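Local coordinates for capsule biosynthesis protein capD (Bacillus anthracis, PDB 3G9K) that cleaves the poly-gamma-D-glutamate capsule and joins it through an amide bond to the meso-diaminopimelic acid of peptidoglycan, at residues V137-K149 with S158-G170. Residues are numbered along the deposited sequence; the frame is centred on the assembly and turned at random.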
loop_
_atom_site.group_PDB
_atom_site.type_symbol
_atom_site.label_atom_id
_atom_site.label_comp_id
_atom_site.label_asym_id
_atom_site.label_seq_id
_atom_site.Cartn_x
_atom_site.Cartn_y
_atom_site.Cartn_z
ATOM N N VAL A 137 0.208 20.715 -7.477
ATOM C CA VAL A 137 -0.275 20.100 -6.248
ATOM C C VAL A 137 -1.799 19.994 -6.330
ATOM O O VAL A 137 -2.448 20.788 -7.017
ATOM C CB VAL A 137 0.263 20.783 -4.932
ATOM C CG1 VAL A 137 1.621 21.458 -5.152
ATOM C CG2 VAL A 137 -0.703 21.739 -4.345
ATOM N N ASP A 138 -2.340 18.960 -5.698
ATOM C CA ASP A 138 -3.783 18.738 -5.645
ATOM C C ASP A 138 -4.349 19.068 -4.275
ATOM O O ASP A 138 -3.615 19.376 -3.328
ATOM C CB ASP A 138 -4.138 17.290 -6.033
ATOM C CG ASP A 138 -3.487 16.242 -5.147
ATOM O OD1 ASP A 138 -2.764 16.567 -4.197
ATOM O OD2 ASP A 138 -3.684 15.052 -5.424
ATOM N N ASP A 139 -5.672 18.982 -4.175
ATOM C CA ASP A 139 -6.376 19.256 -2.928
ATOM C C ASP A 139 -5.958 18.348 -1.779
ATOM O O ASP A 139 -5.956 18.775 -0.630
ATOM C CB ASP A 139 -7.890 19.171 -3.157
ATOM C CG ASP A 139 -8.392 20.250 -4.116
ATOM O OD1 ASP A 139 -8.393 21.449 -3.735
ATOM O OD2 ASP A 139 -8.767 19.898 -5.265
ATOM N N SER A 140 -5.604 17.106 -2.076
ATOM C CA SER A 140 -5.257 16.163 -1.022
ATOM C C SER A 140 -3.870 16.425 -0.381
ATOM O O SER A 140 -3.674 16.220 0.818
ATOM C CB SER A 140 -5.284 14.760 -1.581
ATOM O OG SER A 140 -4.460 14.718 -2.745
ATOM N N LEU A 141 -2.903 16.827 -1.182
ATOM C CA LEU A 141 -1.593 17.182 -0.633
ATOM C C LEU A 141 -1.708 18.473 0.203
ATOM O O LEU A 141 -1.148 18.549 1.296
ATOM C CB LEU A 141 -0.544 17.337 -1.731
ATOM C CG LEU A 141 0.854 17.776 -1.256
ATOM C CD1 LEU A 141 1.407 16.842 -0.201
ATOM C CD2 LEU A 141 1.827 17.910 -2.415
ATOM N N THR A 142 -2.440 19.477 -0.283
ATOM C CA THR A 142 -2.716 20.668 0.543
ATOM C C THR A 142 -3.308 20.297 1.897
ATOM O O THR A 142 -2.777 20.665 2.936
ATOM C CB THR A 142 -3.632 21.687 -0.173
ATOM O OG1 THR A 142 -3.097 21.966 -1.472
ATOM C CG2 THR A 142 -3.713 22.991 0.618
HETATM N N MSE A 143 -4.339 19.541 1.899
HETATM C CA MSE A 143 -5.000 19.166 3.149
HETATM C C MSE A 143 -4.109 18.315 4.070
HETATM O O MSE A 143 -4.138 18.475 5.290
HETATM C CB MSE A 143 -6.324 18.461 2.861
HETATM C CG MSE A 143 -6.990 17.896 4.100
HETATM SE SE MSE A 143 -6.504 16.048 4.367
HETATM C CE MSE A 143 -8.075 15.311 3.488
ATOM N N ARG A 144 -3.382 17.353 3.515
ATOM C CA ARG A 144 -2.393 16.620 4.267
ATOM C C ARG A 144 -1.367 17.516 4.957
ATOM O O ARG A 144 -1.035 17.287 6.129
ATOM C CB ARG A 144 -1.674 15.642 3.347
ATOM C CG ARG A 144 -2.476 14.369 3.143
ATOM C CD ARG A 144 -2.248 13.439 4.287
ATOM N NE ARG A 144 -3.416 12.620 4.545
ATOM C CZ ARG A 144 -4.442 12.963 5.320
ATOM N NH1 ARG A 144 -4.469 14.127 5.948
ATOM N NH2 ARG A 144 -5.459 12.125 5.465
ATOM N N LEU A 145 -0.860 18.496 4.225
ATOM C CA LEU A 145 0.100 19.440 4.774
ATOM C C LEU A 145 -0.555 20.273 5.887
ATOM O O LEU A 145 0.032 20.476 6.965
ATOM C CB LEU A 145 0.637 20.357 3.683
ATOM C CG LEU A 145 1.712 19.745 2.774
ATOM C CD1 LEU A 145 1.939 20.586 1.564
ATOM C CD2 LEU A 145 3.003 19.600 3.574
ATOM N N ASP A 146 -1.782 20.727 5.621
ATOM C CA ASP A 146 -2.547 21.491 6.591
ATOM C C ASP A 146 -2.669 20.744 7.901
ATOM O O ASP A 146 -2.277 21.262 8.940
ATOM C CB ASP A 146 -3.943 21.834 6.027
ATOM C CG ASP A 146 -4.774 22.600 7.022
ATOM O OD1 ASP A 146 -4.691 23.826 7.013
ATOM O OD2 ASP A 146 -5.433 21.959 7.863
ATOM N N LEU A 147 -3.162 19.509 7.859
ATOM C CA LEU A 147 -3.338 18.699 9.037
ATOM C C LEU A 147 -2.039 18.307 9.728
ATOM O O LEU A 147 -2.051 18.069 10.955
ATOM C CB LEU A 147 -4.106 17.419 8.726
ATOM C CG LEU A 147 -5.542 17.639 8.237
ATOM C CD1 LEU A 147 -6.224 16.293 7.931
ATOM C CD2 LEU A 147 -6.328 18.484 9.248
ATOM N N ALA A 148 -0.946 18.209 8.961
ATOM C CA ALA A 148 0.346 17.821 9.531
ATOM C C ALA A 148 1.117 19.004 10.114
ATOM O O ALA A 148 2.077 18.807 10.856
ATOM C CB ALA A 148 1.221 17.082 8.468
ATOM N N LYS A 149 0.746 20.224 9.755
ATOM C CA LYS A 149 1.562 21.388 10.079
ATOM C C LYS A 149 1.958 21.449 11.567
ATOM O O LYS A 149 3.117 21.791 11.887
ATOM C CB LYS A 149 0.842 22.640 9.616
ATOM C CG LYS A 149 1.579 23.968 9.756
ATOM C CD LYS A 149 0.693 25.091 9.277
ATOM C CE LYS A 149 1.305 26.470 9.626
ATOM N NZ LYS A 149 1.764 26.508 11.063
ATOM N N SER A 158 10.095 25.116 3.940
ATOM C CA SER A 158 9.507 26.297 3.328
ATOM C C SER A 158 8.861 26.003 1.977
ATOM O O SER A 158 7.842 26.591 1.674
ATOM C CB SER A 158 10.549 27.406 3.177
ATOM O OG SER A 158 11.664 26.886 2.493
ATOM N N ILE A 159 9.406 25.087 1.168
ATOM C CA ILE A 159 8.753 24.783 -0.144
ATOM C C ILE A 159 7.332 24.211 -0.076
ATOM O O ILE A 159 6.554 24.365 -1.040
ATOM C CB ILE A 159 9.578 23.863 -1.064
ATOM C CG1 ILE A 159 9.631 22.414 -0.538
ATOM C CG2 ILE A 159 10.959 24.362 -1.245
ATOM C CD1 ILE A 159 10.470 21.524 -1.438
ATOM N N PHE A 160 7.013 23.532 1.027
ATOM C CA PHE A 160 5.692 22.956 1.257
ATOM C C PHE A 160 4.731 23.906 1.947
ATOM O O PHE A 160 3.523 23.667 1.938
ATOM C CB PHE A 160 5.816 21.712 2.132
ATOM C CG PHE A 160 6.746 20.687 1.571
ATOM C CD1 PHE A 160 6.381 19.941 0.450
ATOM C CD2 PHE A 160 7.985 20.466 2.148
ATOM C CE1 PHE A 160 7.239 18.985 -0.067
ATOM C CE2 PHE A 160 8.850 19.515 1.637
ATOM C CZ PHE A 160 8.456 18.741 0.543
ATOM N N TYR A 161 5.284 24.943 2.588
ATOM C CA TYR A 161 4.499 25.948 3.314
ATOM C C TYR A 161 4.925 27.345 2.911
ATOM O O TYR A 161 5.415 28.080 3.732
ATOM C CB TYR A 161 4.650 25.792 4.816
ATOM C CG TYR A 161 4.140 24.489 5.374
ATOM C CD1 TYR A 161 4.993 23.388 5.488
ATOM C CD2 TYR A 161 2.811 24.335 5.759
ATOM C CE1 TYR A 161 4.551 22.194 6.007
ATOM C CE2 TYR A 161 2.340 23.112 6.290
ATOM C CZ TYR A 161 3.219 22.043 6.396
ATOM O OH TYR A 161 2.805 20.819 6.916
ATOM N N PRO A 162 4.708 27.715 1.647
ATOM C CA PRO A 162 5.034 29.043 1.125
ATOM C C PRO A 162 4.287 30.157 1.870
ATOM O O PRO A 162 3.065 30.092 2.034
ATOM C CB PRO A 162 4.542 28.965 -0.324
ATOM C CG PRO A 162 4.532 27.555 -0.631
ATOM C CD PRO A 162 4.076 26.894 0.606
ATOM N N ASN A 163 5.029 31.161 2.321
ATOM C CA ASN A 163 4.484 32.227 3.161
ATOM C C ASN A 163 3.786 31.700 4.417
ATOM O O ASN A 163 2.852 32.319 4.917
ATOM C CB ASN A 163 3.547 33.128 2.342
ATOM C CG ASN A 163 4.294 33.975 1.320
ATOM O OD1 ASN A 163 5.151 34.790 1.677
ATOM N ND2 ASN A 163 3.963 33.798 0.051
ATOM N N GLY A 164 4.233 30.543 4.909
ATOM C CA GLY A 164 3.766 29.988 6.173
ATOM C C GLY A 164 2.548 29.098 6.126
ATOM O O GLY A 164 2.210 28.470 7.134
ATOM N N GLU A 165 1.895 29.024 4.966
ATOM C CA GLU A 165 0.671 28.247 4.796
ATOM C C GLU A 165 0.893 27.099 3.802
ATOM O O GLU A 165 1.749 27.205 2.937
ATOM C CB GLU A 165 -0.445 29.157 4.291
ATOM C CG GLU A 165 -0.771 30.343 5.235
ATOM C CD GLU A 165 -1.553 29.922 6.446
ATOM O OE1 GLU A 165 -2.655 29.373 6.275
ATOM O OE2 GLU A 165 -1.068 30.127 7.587
ATOM N N PRO A 166 0.110 26.010 3.920
ATOM C CA PRO A 166 0.224 24.874 2.981
ATOM C C PRO A 166 0.134 25.300 1.533
ATOM O O PRO A 166 -0.770 26.060 1.199
ATOM C CB PRO A 166 -0.993 24.010 3.300
ATOM C CG PRO A 166 -1.431 24.408 4.666
ATOM C CD PRO A 166 -0.924 25.797 4.941
ATOM N N ILE A 167 1.032 24.792 0.677
ATOM C CA ILE A 167 1.019 25.122 -0.752
ATOM C C ILE A 167 -0.364 24.789 -1.300
ATOM O O ILE A 167 -0.953 23.760 -0.950
ATOM C CB ILE A 167 2.178 24.420 -1.549
ATOM C CG1 ILE A 167 2.213 24.911 -3.000
ATOM C CG2 ILE A 167 2.054 22.902 -1.479
ATOM C CD1 ILE A 167 3.464 24.503 -3.802
ATOM N N GLU A 168 -0.899 25.694 -2.112
ATOM C CA GLU A 168 -2.318 25.645 -2.517
ATOM C C GLU A 168 -2.511 24.750 -3.725
ATOM O O GLU A 168 -1.640 24.645 -4.580
ATOM C CB GLU A 168 -2.858 27.064 -2.822
ATOM C CG GLU A 168 -2.724 28.009 -1.651
ATOM C CD GLU A 168 -3.383 29.352 -1.869
ATOM O OE1 GLU A 168 -2.987 30.098 -2.807
ATOM O OE2 GLU A 168 -4.292 29.672 -1.068
ATOM N N THR A 169 -3.660 24.091 -3.767
ATOM C CA THR A 169 -4.074 23.325 -4.924
ATOM C C THR A 169 -3.848 24.143 -6.165
ATOM O O THR A 169 -4.079 25.357 -6.181
ATOM C CB THR A 169 -5.548 22.958 -4.830
ATOM O OG1 THR A 169 -5.728 22.113 -3.689
ATOM C CG2 THR A 169 -6.018 22.238 -6.093
ATOM N N GLY A 170 -3.332 23.487 -7.192
ATOM C CA GLY A 170 -3.079 24.142 -8.453
ATOM C C GLY A 170 -1.687 24.692 -8.598
ATOM O O GLY A 170 -1.234 24.910 -9.717
#
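Tyr161 OH of the loop 158-170 donates to Leu145 O of helix 139-152 at 2.8 Å, meeting the carbonyl at 118° while that oxygen weakly accepts from Lys149 N. At the helix start, Thr169 OG1 donates to Asp139 OD1 over 2.7 Å, from well above the carboxylate plane. Thr142 OG1 lies 2.8 Å from Ile167 O, but Asp138 O competes for its single proton. A nearly straight backbone bond, Gly170 N to Val137 O (2.8 Å, 171°), lies beside the pairing of Val137 with Glu171, at the end of the antiparallel sheet 135-136/172-173.

The apolar part centres on Leu145: CD1 packs on Ile167 CG2 at 3.8 Å and CD2 on Tyr161 CZ at 3.7 Å, while CB faces Pro166. Lys149, extended until a bend at chi4 (-47°), runs its CB, CG and CD past Tyr161 CE2 and brings CE to Gly164 O. Phe34 of the neighbouring CapD chain meets the Phe160 ring, and its Phe24 packs on Leu145.

In this N-terminal chain of the CapD precursor (gamma-glutamyltransferase family), hydroxyl-carboxylate and backbone bonds hold the helix start and Tyr161 bonds the central leucine's carbonyl, spanning nearly two turns beside the chain-chain interface, with packing on to Lys149.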